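Local coordinates for transcriptional regulator, PadR family (Bacillus cereus, PDB 4ESB), which probably binds DNA through a winged helix-turn-helix fold to regulate transcription, as other PadR-family regulators do, at residues F39-E42 against G43-Y46; L49-M52 against Q53-L57. All blocks are in the same frame, centred on the assembly; numbering follows the deposited sequence.

Contact 1 (F39-E42 against G43-Y46)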
ATOM      1  N   PHE A  39      -9.570  -7.584 -10.547  1.00 66.07           N
ATOM      2  CA  PHE A  39      -9.774  -6.557 -11.565  1.00 53.40           C
ATOM      3  C   PHE A  39      -8.765  -6.634 -12.709  1.00 74.11           C
ATOM      4  O   PHE A  39      -8.976  -6.019 -13.754  1.00 65.27           O
ATOM      5  CB  PHE A  39      -9.704  -5.163 -10.938  1.00 71.81           C
ATOM      6  CG  PHE A  39      -8.305  -4.658 -10.749  1.00 88.38           C
ATOM      7  CD1 PHE A  39      -7.682  -3.917 -11.742  1.00 94.48           C
ATOM      8  CD2 PHE A  39      -7.609  -4.928  -9.581  1.00 68.19           C
ATOM      9  CE1 PHE A  39      -6.391  -3.452 -11.572  1.00104.34           C
ATOM     10  CE2 PHE A  39      -6.320  -4.466  -9.406  1.00 90.21           C
ATOM     11  CZ  PHE A  39      -5.708  -3.727 -10.401  1.00 92.70           C
ATOM     12  N   VAL A  40      -7.674  -7.373 -12.526  1.00 59.71           N
ATOM     13  CA  VAL A  40      -6.618  -7.380 -13.536  1.00 58.76           C
ATOM     14  C   VAL A  40      -6.997  -8.208 -14.761  1.00 56.84           C
ATOM     15  O   VAL A  40      -7.708  -9.208 -14.667  1.00 56.33           O
ATOM     16  CB  VAL A  40      -5.257  -7.890 -12.990  1.00 47.56           C
ATOM     17  CG1 VAL A  40      -4.887  -7.162 -11.709  1.00 58.86           C
ATOM     18  CG2 VAL A  40      -5.274  -9.398 -12.778  1.00 59.36           C
ATOM     19  N   SER A  41      -6.515  -7.759 -15.913  1.00 56.20           N
ATOM     20  CA  SER A  41      -6.643  -8.492 -17.161  1.00 38.96           C
ATOM     21  C   SER A  41      -5.355  -8.254 -17.941  1.00 45.00           C
ATOM     22  O   SER A  41      -4.584  -7.356 -17.601  1.00 48.56           O
ATOM     23  CB  SER A  41      -7.839  -7.983 -17.961  1.00 45.05           C
ATOM     24  OG  SER A  41      -7.607  -6.658 -18.404  1.00 45.62           O
ATOM     25  N   GLU A  42      -5.115  -9.045 -18.980  1.00 36.21           N
ATOM     26  CA  GLU A  42      -3.918  -8.862 -19.788  1.00 33.16           C
ATOM     27  C   GLU A  42      -3.894  -7.441 -20.325  1.00 45.40           C
ATOM     28  O   GLU A  42      -2.837  -6.813 -20.406  1.00 47.67           O
ATOM     29  CB  GLU A  42      -3.879  -9.847 -20.956  1.00 40.61           C
ATOM     30  CG  GLU A  42      -3.423 -11.247 -20.588  1.00 22.96           C
ATOM     31  CD  GLU A  42      -3.277 -12.147 -21.804  1.00 50.44           C
ATOM     32  OE1 GLU A  42      -4.229 -12.897 -22.115  1.00 45.61           O
ATOM     33  OE2 GLU A  42      -2.207 -12.103 -22.446  1.00 41.78           O
ATOM     34  N   GLY A  43      -5.072  -6.937 -20.681  1.00 42.79           N
ATOM     35  CA  GLY A  43      -5.196  -5.611 -21.253  1.00 37.84           C
ATOM     36  C   GLY A  43      -4.856  -4.510 -20.267  1.00 41.02           C
ATOM     37  O   GLY A  43      -4.248  -3.504 -20.637  1.00 43.90           O
ATOM     38  N   SER A  44      -5.242  -4.698 -19.010  1.00 37.46           N
ATOM     39  CA  SER A  44      -5.067  -3.660 -18.001  1.00 47.75           C
ATOM     40  C   SER A  44      -3.645  -3.608 -17.436  1.00 47.43           C
ATOM     41  O   SER A  44      -3.175  -2.539 -17.049  1.00 59.94           O
ATOM     42  CB  SER A  44      -6.082  -3.843 -16.867  1.00 36.12           C
ATOM     43  OG  SER A  44      -5.684  -4.854 -15.964  1.00 48.26           O
ATOM     44  N   ILE A  45      -2.961  -4.750 -17.390  1.00 47.24           N
ATOM     45  CA  ILE A  45      -1.593  -4.792 -16.867  1.00 46.70           C
ATOM     46  C   ILE A  45      -0.537  -4.728 -17.966  1.00 43.29           C
ATOM     47  O   ILE A  45       0.655  -4.639 -17.678  1.00 47.29           O
ATOM     48  CB  ILE A  45      -1.321  -6.065 -16.023  1.00 41.71           C
ATOM     49  CG1 ILE A  45      -1.227  -7.305 -16.919  1.00 46.63           C
ATOM     50  CG2 ILE A  45      -2.385  -6.235 -14.945  1.00 47.32           C
ATOM     51  CD1 ILE A  45      -0.867  -8.576 -16.171  1.00 46.58           C
ATOM     52  N   TYR A  46      -0.967  -4.774 -19.223  1.00 40.38           N
ATOM     53  CA  TYR A  46      -0.024  -4.817 -20.339  1.00 48.54           C
ATOM     54  C   TYR A  46       0.970  -3.658 -20.303  1.00 46.64           C
ATOM     55  O   TYR A  46       2.178  -3.872 -20.411  1.00 53.11           O
ATOM     56  CB  TYR A  46      -0.761  -4.833 -21.682  1.00 39.35           C
ATOM     57  CG  TYR A  46       0.156  -4.984 -22.867  1.00 38.47           C
ATOM     58  CD1 TYR A  46       0.998  -6.082 -22.978  1.00 36.81           C
ATOM     59  CD2 TYR A  46       0.177  -4.034 -23.880  1.00 40.52           C
ATOM     60  CE1 TYR A  46       1.838  -6.228 -24.059  1.00 39.27           C
ATOM     61  CE2 TYR A  46       1.014  -4.171 -24.967  1.00 43.99           C
ATOM     62  CZ  TYR A  46       1.846  -5.269 -25.050  1.00 45.99           C
ATOM     63  OH  TYR A  46       2.680  -5.419 -26.131  1.00 50.80           O
TER
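Ser-41 and Ser-44 bond to each other in both directions at the start of helix 42-54, and together they make a capping box. Ser-41 is the N-cap. Ser-41 OG accepts from Ser-44 N at 3.1 Å. In return Ser-44 OG accepts from Ser-41 N at 3.0 Å, and this bond is fairly straight, with 162° at the hydrogen. Both hydroxyls sit between their own backbone N and carbonyl carbon (chi1 67° in Ser-41, 79° in Ser-44). That turn folds each OG back against the main chain of its partner. Ser-41 O then opens the helical bonding: Ser-41 O takes Ile-45 N at 3.1 Å, with the donor close to the line of its C=O bond, and more weakly Ser-44 N.

The packed side is apolar. Ile-45 CG2 lies against Val-40 CB at 3.8 Å, while Ile-45 CG1 passes 3.4 Å from Ser-41 O. Both residues are buried. Val-40 also rests on Leu-32 and Asn-33 of helix 25-34, and its CG1 lies over the centre of the Phe-39 ring. The other side is looser. Glu-42 is exposed; its side chain touches Tyr-26 and Ser-29 of helix 25-34. The ring end of Tyr-46 also leads outward from an exposed position.

Helix 42-54 follows helix 25-34 and precedes strands 58-64 and 70-76, the place of the recognition helix before the wing in winged helix-turn-helix proteins. The cap thus probably marks the start of that helix. It gives the first-turn amide of Ser-44 an acceptor, and the returned bond fixes the loop before the helix. The first-turn carboxylate of Glu-42 would probably interact favourably with the helix dipole.

Contact 2 (L49-M52 against Q53-L57)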
ATOM      1  N   LEU A  49       3.566  -4.202 -17.834  1.00 46.11           N
ATOM      2  CA  LEU A  49       4.536  -5.212 -18.252  1.00 45.06           C
ATOM      3  C   LEU A  49       5.548  -4.621 -19.230  1.00 43.47           C
ATOM      4  O   LEU A  49       6.726  -4.974 -19.200  1.00 47.47           O
ATOM      5  CB  LEU A  49       3.843  -6.410 -18.906  1.00 40.76           C
ATOM      6  CG  LEU A  49       3.074  -7.389 -18.017  1.00 44.62           C
ATOM      7  CD1 LEU A  49       2.539  -8.518 -18.881  1.00 39.65           C
ATOM      8  CD2 LEU A  49       3.942  -7.938 -16.893  1.00 38.97           C
ATOM      9  N   LEU A  50       5.084  -3.733 -20.102  1.00 49.90           N
ATOM     10  CA  LEU A  50       5.960  -3.099 -21.080  1.00 50.57           C
ATOM     11  C   LEU A  50       6.982  -2.228 -20.369  1.00 49.95           C
ATOM     12  O   LEU A  50       8.130  -2.111 -20.795  1.00 50.55           O
ATOM     13  CB  LEU A  50       5.153  -2.235 -22.048  1.00 41.71           C
ATOM     14  CG  LEU A  50       4.337  -2.940 -23.133  1.00 51.91           C
ATOM     15  CD1 LEU A  50       3.451  -1.931 -23.846  1.00 35.85           C
ATOM     16  CD2 LEU A  50       5.250  -3.647 -24.123  1.00 34.68           C
ATOM     17  N   ARG A  51       6.545  -1.614 -19.278  1.00 45.37           N
ATOM     18  CA  ARG A  51       7.374  -0.681 -18.537  1.00 54.60           C
ATOM     19  C   ARG A  51       8.370  -1.427 -17.654  1.00 57.32           C
ATOM     20  O   ARG A  51       9.533  -1.041 -17.561  1.00 65.52           O
ATOM     21  CB  ARG A  51       6.486   0.238 -17.699  1.00 55.39           C
ATOM     22  CG  ARG A  51       7.233   1.315 -16.944  1.00 75.27           C
ATOM     23  CD  ARG A  51       6.273   2.362 -16.402  1.00 78.38           C
ATOM     24  NE  ARG A  51       5.584   1.907 -15.197  1.00 90.39           N
ATOM     25  CZ  ARG A  51       6.100   1.959 -13.971  1.00 94.23           C
ATOM     26  NH1 ARG A  51       7.321   2.442 -13.775  1.00 90.08           N
ATOM     27  NH2 ARG A  51       5.395   1.522 -12.937  1.00 76.56           N
ATOM     28  N   MET A  52       7.916  -2.504 -17.021  1.00 48.71           N
ATOM     29  CA  MET A  52       8.794  -3.319 -16.193  1.00 45.93           C
ATOM     30  C   MET A  52       9.917  -3.909 -17.040  1.00 54.41           C
ATOM     31  O   MET A  52      11.022  -4.135 -16.547  1.00 46.93           O
ATOM     32  CB  MET A  52       8.004  -4.432 -15.500  1.00 40.86           C
ATOM     33  CG  MET A  52       7.059  -3.931 -14.412  1.00 47.40           C
ATOM     34  SD  MET A  52       6.085  -5.241 -13.648  1.00 42.69           S
ATOM     35  CE  MET A  52       7.361  -6.173 -12.804  1.00 44.04           C
ATOM     36  N   GLN A  53       9.634  -4.144 -18.318  1.00 42.48           N
ATOM     37  CA  GLN A  53      10.648  -4.616 -19.252  1.00 46.42           C
ATOM     38  C   GLN A  53      11.626  -3.504 -19.602  1.00 58.01           C
ATOM     39  O   GLN A  53      12.837  -3.717 -19.654  1.00 55.28           O
ATOM     40  CB  GLN A  53       9.999  -5.126 -20.536  1.00 36.72           C
ATOM     41  CG  GLN A  53       9.440  -6.532 -20.449  1.00 48.66           C
ATOM     42  CD  GLN A  53       8.657  -6.910 -21.685  1.00 44.34           C
ATOM     43  OE1 GLN A  53       9.198  -7.485 -22.627  1.00 47.32           O
ATOM     44  NE2 GLN A  53       7.372  -6.576 -21.692  1.00 44.65           N
ATOM     45  N   LYS A  54      11.094  -2.313 -19.847  1.00 60.41           N
ATOM     46  CA  LYS A  54      11.918  -1.185 -20.251  1.00 66.13           C
ATOM     47  C   LYS A  54      12.839  -0.771 -19.111  1.00 70.40           C
ATOM     48  O   LYS A  54      13.905  -0.203 -19.341  1.00 53.74           O
ATOM     49  CB  LYS A  54      11.037  -0.013 -20.687  1.00 57.61           C
ATOM     50  CG  LYS A  54      11.793   1.143 -21.336  1.00 92.25           C
ATOM     51  CD  LYS A  54      10.837   2.213 -21.849  1.00 97.88           C
ATOM     52  CE  LYS A  54      10.069   2.885 -20.719  1.00111.33           C
ATOM     53  NZ  LYS A  54      10.968   3.636 -19.801  1.00104.88           N
ATOM     54  N   GLU A  55      12.431  -1.065 -17.881  1.00 58.50           N
ATOM     55  CA  GLU A  55      13.268  -0.779 -16.724  1.00 45.74           C
ATOM     56  C   GLU A  55      14.105  -1.996 -16.337  1.00 41.40           C
ATOM     57  O   GLU A  55      14.806  -1.981 -15.329  1.00 53.19           O
ATOM     58  CB  GLU A  55      12.408  -0.335 -15.546  1.00 45.15           C
ATOM     59  CG  GLU A  55      11.421   0.773 -15.880  1.00 59.59           C
ATOM     60  CD  GLU A  55      10.589   1.169 -14.681  1.00 80.66           C
ATOM     61  OE1 GLU A  55      10.538   0.377 -13.717  1.00 76.24           O
ATOM     62  OE2 GLU A  55       9.990   2.263 -14.703  1.00 76.91           O
ATOM     63  N   LYS A  56      14.015  -3.050 -17.142  1.00 49.89           N
ATOM     64  CA  LYS A  56      14.885  -4.211 -17.004  1.00 48.60           C
ATOM     65  C   LYS A  56      14.650  -4.978 -15.703  1.00 46.10           C
ATOM     66  O   LYS A  56      15.577  -5.574 -15.152  1.00 42.22           O
ATOM     67  CB  LYS A  56      16.350  -3.772 -17.098  1.00 52.15           C
ATOM     68  CG  LYS A  56      16.660  -2.953 -18.349  1.00 66.35           C
ATOM     69  CD  LYS A  56      17.333  -3.799 -19.417  1.00 77.05           C
ATOM     70  CE  LYS A  56      17.035  -3.279 -20.815  1.00 93.27           C
ATOM     71  NZ  LYS A  56      16.989  -4.388 -21.807  1.00 75.12           N
ATOM     72  N   LEU A  57      13.411  -4.969 -15.220  1.00 45.90           N
ATOM     73  CA  LEU A  57      13.049  -5.736 -14.032  1.00 38.08           C
ATOM     74  C   LEU A  57      12.677  -7.155 -14.428  1.00 37.93           C
ATOM     75  O   LEU A  57      12.914  -8.104 -13.685  1.00 41.20           O
ATOM     76  CB  LEU A  57      11.871  -5.086 -13.311  1.00 48.34           C
ATOM     77  CG  LEU A  57      12.081  -3.650 -12.837  1.00 51.80           C
ATOM     78  CD1 LEU A  57      10.837  -3.158 -12.123  1.00 48.84           C
ATOM     79  CD2 LEU A  57      13.300  -3.547 -11.934  1.00 46.63           C
TER
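A Schellman motif ends helix 42-54, probably the recognition helix of the winged helix-turn-helix, and this contact spans the last turns of the helix and the exit after it. Lys-56 leaves the helix with positive phi (66°), and two backbone bonds reach back. Leu-57 N donates to Met-52 O at 2.9 Å, and Lys-56 N donates to Gln-53 O at 2.9 Å. Beside this closure Met-52 CG and Leu-57 CD1 approach to 4.5 Å, a light apolar touch. Both side chains are buried against helix 10-20, and Leu-57 also meets helix 78-101.

On another face of the turn, Arg-51 and Glu-55 form a salt bridge one turn apart. The arginine chain starts away from the later residues, then bends at chi3 (78°) and brings Arg-51 NH1 back to Glu-55 OE2 at 2.8 Å. The carboxylate oxygen meets the edge of the guanidinium, near its plane, but the two flat groups are almost perpendicular. The hydrogen bond within this pair is weak. Arg-51 NH2 has a second, long and weak ion pair with Glu-11.

The extended side chain of Gln-53 runs back along its own helix. It also touches Lys-72 and Tyr-74 of strand 70-76. Leu-49 O accepts from Gln-53 N at 3.2 Å. The side chain reaches it too, Gln-53 NE2 to Leu-49 O at 3.0 Å. The two donors arrive from opposite faces of the carbonyl plane. The oxygen lies nearly in the amide plane of Gln-53, and the bond from NE2 is fairly straight at the hydrogen, 163°, although NE2 stands well above the carbonyl plane of Leu-49.

Contacts 1 and 2 sit at the two ends of helix 42-54. From the N terminus the chain passes helices 10-20 and 25-34, then the loop that enters contact 1. There the loop ends at Ser-41 and the first turn of helix 42-54 closes over it. The chain runs on along the same helix to contact 2, where 49-57 closes the other end and leads into strand 58-64. The two are in series and neither nest nor cross; the centres of contact 1 and contact 2 are about 15 Å apart. Contact 1 ties the loop end and the helix start to helix 25-34, while contact 2 brings the helix end to helix 10-20, both long strands and helix 78-101.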